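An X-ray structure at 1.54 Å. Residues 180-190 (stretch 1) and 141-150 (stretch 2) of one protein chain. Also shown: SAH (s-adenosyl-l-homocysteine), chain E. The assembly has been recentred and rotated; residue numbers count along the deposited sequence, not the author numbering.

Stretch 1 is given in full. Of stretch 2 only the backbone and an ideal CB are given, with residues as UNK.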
# COMPACT_ATOMS: atom_id res chain seq x y z
N GLU A 180 -4.87 23.18 15.04
CA GLU A 180 -4.32 21.97 15.70
C GLU A 180 -2.91 21.74 15.16
O GLU A 180 -2.74 21.64 13.96
CB GLU A 180 -5.22 20.79 15.37
CG GLU A 180 -4.96 19.54 16.17
CD GLU A 180 -6.11 18.53 16.09
OE1 GLU A 180 -7.26 18.93 15.75
OE2 GLU A 180 -5.83 17.33 16.34
N PRO A 181 -1.86 21.73 16.01
CA PRO A 181 -0.49 21.51 15.53
C PRO A 181 -0.35 20.30 14.59
O PRO A 181 0.37 20.42 13.61
CB PRO A 181 0.30 21.30 16.83
CG PRO A 181 -0.45 22.12 17.85
CD PRO A 181 -1.90 22.01 17.46
N ALA A 182 -0.97 19.18 14.93
CA ALA A 182 -0.78 17.92 14.18
C ALA A 182 -1.44 18.07 12.79
O ALA A 182 -0.93 17.48 11.83
CB ALA A 182 -1.32 16.76 14.96
N VAL A 183 -2.50 18.86 12.69
CA VAL A 183 -3.22 19.04 11.40
C VAL A 183 -2.39 20.01 10.55
O VAL A 183 -2.20 19.76 9.36
CB VAL A 183 -4.66 19.52 11.62
CG1 VAL A 183 -5.34 19.88 10.31
CG2 VAL A 183 -5.47 18.48 12.37
N GLN A 184 -1.89 21.09 11.14
CA GLN A 184 -1.01 22.02 10.40
C GLN A 184 0.24 21.27 9.93
O GLN A 184 0.69 21.49 8.76
CB GLN A 184 -0.60 23.20 11.28
CG GLN A 184 -1.77 24.05 11.73
CD GLN A 184 -1.31 25.25 12.53
OE1 GLN A 184 -0.14 25.37 12.90
NE2 GLN A 184 -2.23 26.15 12.80
N GLY A 185 0.81 20.42 10.77
CA GLY A 185 2.01 19.66 10.39
C GLY A 185 1.72 18.77 9.20
O GLY A 185 2.55 18.70 8.28
N ALA A 186 0.58 18.10 9.21
CA ALA A 186 0.17 17.21 8.11
C ALA A 186 -0.04 18.02 6.83
O ALA A 186 0.40 17.59 5.78
CB ALA A 186 -1.06 16.44 8.51
N ARG A 187 -0.77 19.14 6.91
CA ARG A 187 -1.08 19.98 5.73
C ARG A 187 0.22 20.45 5.10
O ARG A 187 0.32 20.47 3.89
CB ARG A 187 -1.96 21.19 6.05
CG ARG A 187 -3.42 20.85 6.28
CD ARG A 187 -4.25 22.06 6.71
NE ARG A 187 -3.97 23.20 5.84
CZ ARG A 187 -4.43 23.37 4.61
NH1 ARG A 187 -5.27 22.51 4.05
NH2 ARG A 187 -4.06 24.43 3.91
N ARG A 188 1.18 20.89 5.91
CA ARG A 188 2.43 21.48 5.39
C ARG A 188 3.24 20.37 4.72
O ARG A 188 3.79 20.59 3.64
CB ARG A 188 3.20 22.18 6.51
CG ARG A 188 4.37 23.00 6.00
CD ARG A 188 4.87 23.99 7.04
NE ARG A 188 5.49 23.29 8.15
CZ ARG A 188 6.77 22.91 8.19
NH1 ARG A 188 7.62 23.25 7.23
NH2 ARG A 188 7.20 22.23 9.24
N PHE A 189 3.32 19.19 5.35
CA PHE A 189 4.02 18.01 4.79
C PHE A 189 3.37 17.64 3.45
O PHE A 189 4.06 17.29 2.51
CB PHE A 189 3.98 16.86 5.80
CG PHE A 189 4.44 15.56 5.22
CD1 PHE A 189 5.79 15.27 5.17
CD2 PHE A 189 3.53 14.66 4.68
CE1 PHE A 189 6.22 14.07 4.62
CE2 PHE A 189 3.98 13.47 4.11
CZ PHE A 189 5.31 13.18 4.10
N ASN A 190 2.04 17.60 3.40
CA ASN A 190 1.31 17.15 2.18
C ASN A 190 1.60 18.15 1.05
O ASN A 190 1.80 17.74 -0.12
CB ASN A 190 -0.18 17.00 2.46
CG ASN A 190 -0.51 15.83 3.35
OD1 ASN A 190 0.33 14.95 3.57
ND2 ASN A 190 -1.71 15.84 3.91
N UNK A 141 6.85 13.25 16.24
CA UNK A 141 6.03 14.48 16.37
C UNK A 141 5.64 14.96 14.98
O UNK A 141 6.36 14.66 14.01
CB UNK A 141 6.78 15.58 17.12
N UNK A 142 4.51 15.66 14.90
CA UNK A 142 3.86 15.92 13.59
C UNK A 142 4.29 17.25 12.97
O UNK A 142 4.50 17.32 11.76
CB UNK A 142 2.34 15.91 13.75
N UNK A 143 4.41 18.37 13.72
CA UNK A 143 4.79 19.63 13.10
C UNK A 143 6.02 19.59 12.19
O UNK A 143 6.00 20.24 11.14
CB UNK A 143 5.04 20.66 14.20
N UNK A 144 7.13 18.91 12.55
CA UNK A 144 8.34 18.88 11.72
C UNK A 144 8.41 17.78 10.65
O UNK A 144 9.47 17.56 10.09
CB UNK A 144 9.55 18.73 12.64
N UNK A 145 7.31 17.11 10.36
CA UNK A 145 7.33 16.06 9.31
C UNK A 145 8.00 16.60 8.05
O UNK A 145 8.78 15.89 7.42
CB UNK A 145 5.91 15.58 8.99
N UNK A 146 7.70 17.83 7.66
CA UNK A 146 8.28 18.45 6.43
C UNK A 146 9.81 18.37 6.49
O UNK A 146 10.40 17.95 5.51
CB UNK A 146 7.83 19.91 6.28
N UNK A 147 10.41 18.75 7.62
CA UNK A 147 11.88 18.75 7.75
C UNK A 147 12.41 17.32 7.88
O UNK A 147 13.46 17.02 7.35
CB UNK A 147 12.31 19.58 8.96
N UNK A 148 11.68 16.45 8.56
CA UNK A 148 12.08 15.03 8.66
C UNK A 148 12.22 14.43 7.25
O UNK A 148 13.15 13.63 6.98
CB UNK A 148 11.06 14.24 9.48
N UNK A 149 11.30 14.78 6.36
CA UNK A 149 11.31 14.25 4.99
C UNK A 149 12.58 14.72 4.26
O UNK A 149 13.19 13.93 3.52
CB UNK A 149 10.06 14.69 4.23
N UNK A 150 13.00 15.97 4.47
CA UNK A 150 14.23 16.47 3.81
C UNK A 150 15.44 15.69 4.30
O UNK A 150 16.28 15.33 3.51
CB UNK A 150 14.43 17.96 4.08
N SAH E . 5.52 4.22 15.35
CA SAH E . 4.94 3.91 16.67
CB SAH E . 4.15 5.12 17.21
CG SAH E . 4.97 6.36 17.38
SD SAH E . 3.95 7.48 18.42
C SAH E . 4.02 2.70 16.47
O SAH E . 4.11 1.81 17.23
OXT SAH E . 3.26 2.78 15.56
C5' SAH E . 4.96 8.99 18.35
C4' SAH E . 6.25 8.83 19.11
O4' SAH E . 7.09 9.92 18.72
C3' SAH E . 6.15 8.91 20.65
O3' SAH E . 6.77 7.81 21.29
C2' SAH E . 6.87 10.21 21.00
O2' SAH E . 7.51 10.20 22.24
C1' SAH E . 7.84 10.30 19.84
N9 SAH E . 8.39 11.62 19.60
C8 SAH E . 7.83 12.83 19.88
N7 SAH E . 8.60 13.83 19.58
C5 SAH E . 9.75 13.26 19.07
C6 SAH E . 10.95 13.79 18.57
N6 SAH E . 11.21 15.08 18.52
N1 SAH E . 11.89 12.93 18.16
C2 SAH E . 11.62 11.63 18.23
N3 SAH E . 10.55 11.01 18.70
C4 SAH E . 9.63 11.89 19.08

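Position 141 has no atom of stretch 1 within 5.5 Å of its ideal CB, so stretch 1 sets no preference. SAH lies on this side, and a polar group could reach it. The residue is D141. Its OD1 accepts a hydrogen bond from the hydroxyl at 148 and lies 3.4 Å from SAH N6.

At position 142 the ideal CB points at the helix, 3.7 Å from A182 CA. The first carbons must pack on A182, but many residues suit, since a long chain could turn away. The residue is K142. Its end leads away, and NZ donates a hydrogen bond to the hydroxyl at 145.

Position 143 comes very close: its CA is 3.9 Å from G185 CA. A CB on G185 would clash with this CA, so the glycine permits the approach. The position's own CB points away, and phi is -50°, which proline allows. Small or apolar residues would also fit. The residue is P143. Its CG lies 4.2 Å from P181 CB, and its O accepts a hydrogen bond from R188 NH2 (3.0 Å).

Position 144 points away, with phi -88°, and precedes a helix. Several residues would do. It is P144, closing no side-chain contact with stretch 1.

At position 145 the ideal CB is 3.8 Å from F189 CD1. An apolar or aromatic residue suits it. The residue is Y145, whose ring edge meets the face of F189, with planes at 83°.

Position 146 points toward the helix, its ideal CB 3.5 Å from R188 NH1. Space is short, so alanine, serine or threonine fits. The residue is T146. Its CB covers one face of the R188 guanidinium. Water 1 links T146 N to G185 O.

Position 147 points sideways, but R188 brings a positive charge nearby. A long acidic or polar side chain could reach it. The residue is E147, which curls back into a two-pronged salt bridge: R188 NH2 to OE1 is 2.8 Å and R188 NH1 to OE2 is 2.9 Å.

Position 148 points sideways, with nothing of stretch 1 within 5.5 Å of its ideal CB. Polar or apolar, large or small would do. It is Y148, whose OH lies 3.5 Å from SAH N6.

At position 149 the ideal CB is 3.9 Å from F189 CE1. Apolar residues suit it. F149 offers its ring face to the F189 edge, offset.

Position 150 meets nothing of stretch 1 near its CB, so many residues would suit, polar ones among them. It is Q150, whose NE2 makes a weak hydrogen bond to T146 O.

Stretch 2 (141-150) DKPPYTEYFQ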
# COMPACT_ATOMS: atom_id res chain seq x y z
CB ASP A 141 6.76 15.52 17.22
CG ASP A 141 8.19 15.82 16.81
OD1 ASP A 141 8.82 14.96 16.16
OD2 ASP A 141 8.67 16.92 17.13
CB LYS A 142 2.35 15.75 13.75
CG LYS A 142 1.94 14.47 14.46
CD LYS A 142 2.51 13.20 13.81
CE LYS A 142 2.08 11.92 14.49
NZ LYS A 142 2.99 10.78 14.23
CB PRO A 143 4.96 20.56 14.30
CG PRO A 143 3.95 20.03 15.25
CD PRO A 143 4.10 18.52 15.15
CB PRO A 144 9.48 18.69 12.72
CG PRO A 144 8.86 18.06 13.92
CD PRO A 144 7.36 18.24 13.84
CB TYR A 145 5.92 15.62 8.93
CG TYR A 145 5.41 14.37 9.59
CD1 TYR A 145 5.73 14.05 10.89
CD2 TYR A 145 4.48 13.58 8.92
CE1 TYR A 145 5.23 12.91 11.49
CE2 TYR A 145 3.95 12.45 9.52
CZ TYR A 145 4.31 12.12 10.82
OH TYR A 145 3.78 11.03 11.43
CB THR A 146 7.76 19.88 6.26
OG1 THR A 146 6.33 19.83 6.09
CG2 THR A 146 8.38 20.56 5.07
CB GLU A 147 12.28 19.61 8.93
CG GLU A 147 12.06 21.09 8.63
CD GLU A 147 10.62 21.51 8.45
OE1 GLU A 147 9.80 21.25 9.36
OE2 GLU A 147 10.32 22.11 7.36
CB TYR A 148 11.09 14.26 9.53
CG TYR A 148 11.06 14.62 10.99
CD1 TYR A 148 12.14 15.21 11.61
CD2 TYR A 148 9.94 14.30 11.75
CE1 TYR A 148 12.12 15.48 12.97
CE2 TYR A 148 9.90 14.57 13.11
CZ TYR A 148 11.00 15.16 13.71
OH TYR A 148 11.00 15.44 15.03
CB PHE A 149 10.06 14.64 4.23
CG PHE A 149 9.83 13.86 2.96
CD1 PHE A 149 9.18 12.64 3.00
CD2 PHE A 149 10.28 14.34 1.74
CE1 PHE A 149 8.92 11.92 1.84
CE2 PHE A 149 10.03 13.61 0.58
CZ PHE A 149 9.36 12.41 0.63
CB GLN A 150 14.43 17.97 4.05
CG GLN A 150 13.23 18.81 3.68
CD GLN A 150 12.66 18.54 2.31
OE1 GLN A 150 13.38 18.40 1.32
NE2 GLN A 150 11.33 18.44 2.25
O HOH W 1 5.29 19.33 8.65
O HOH W 2 3.79 22.68 10.46
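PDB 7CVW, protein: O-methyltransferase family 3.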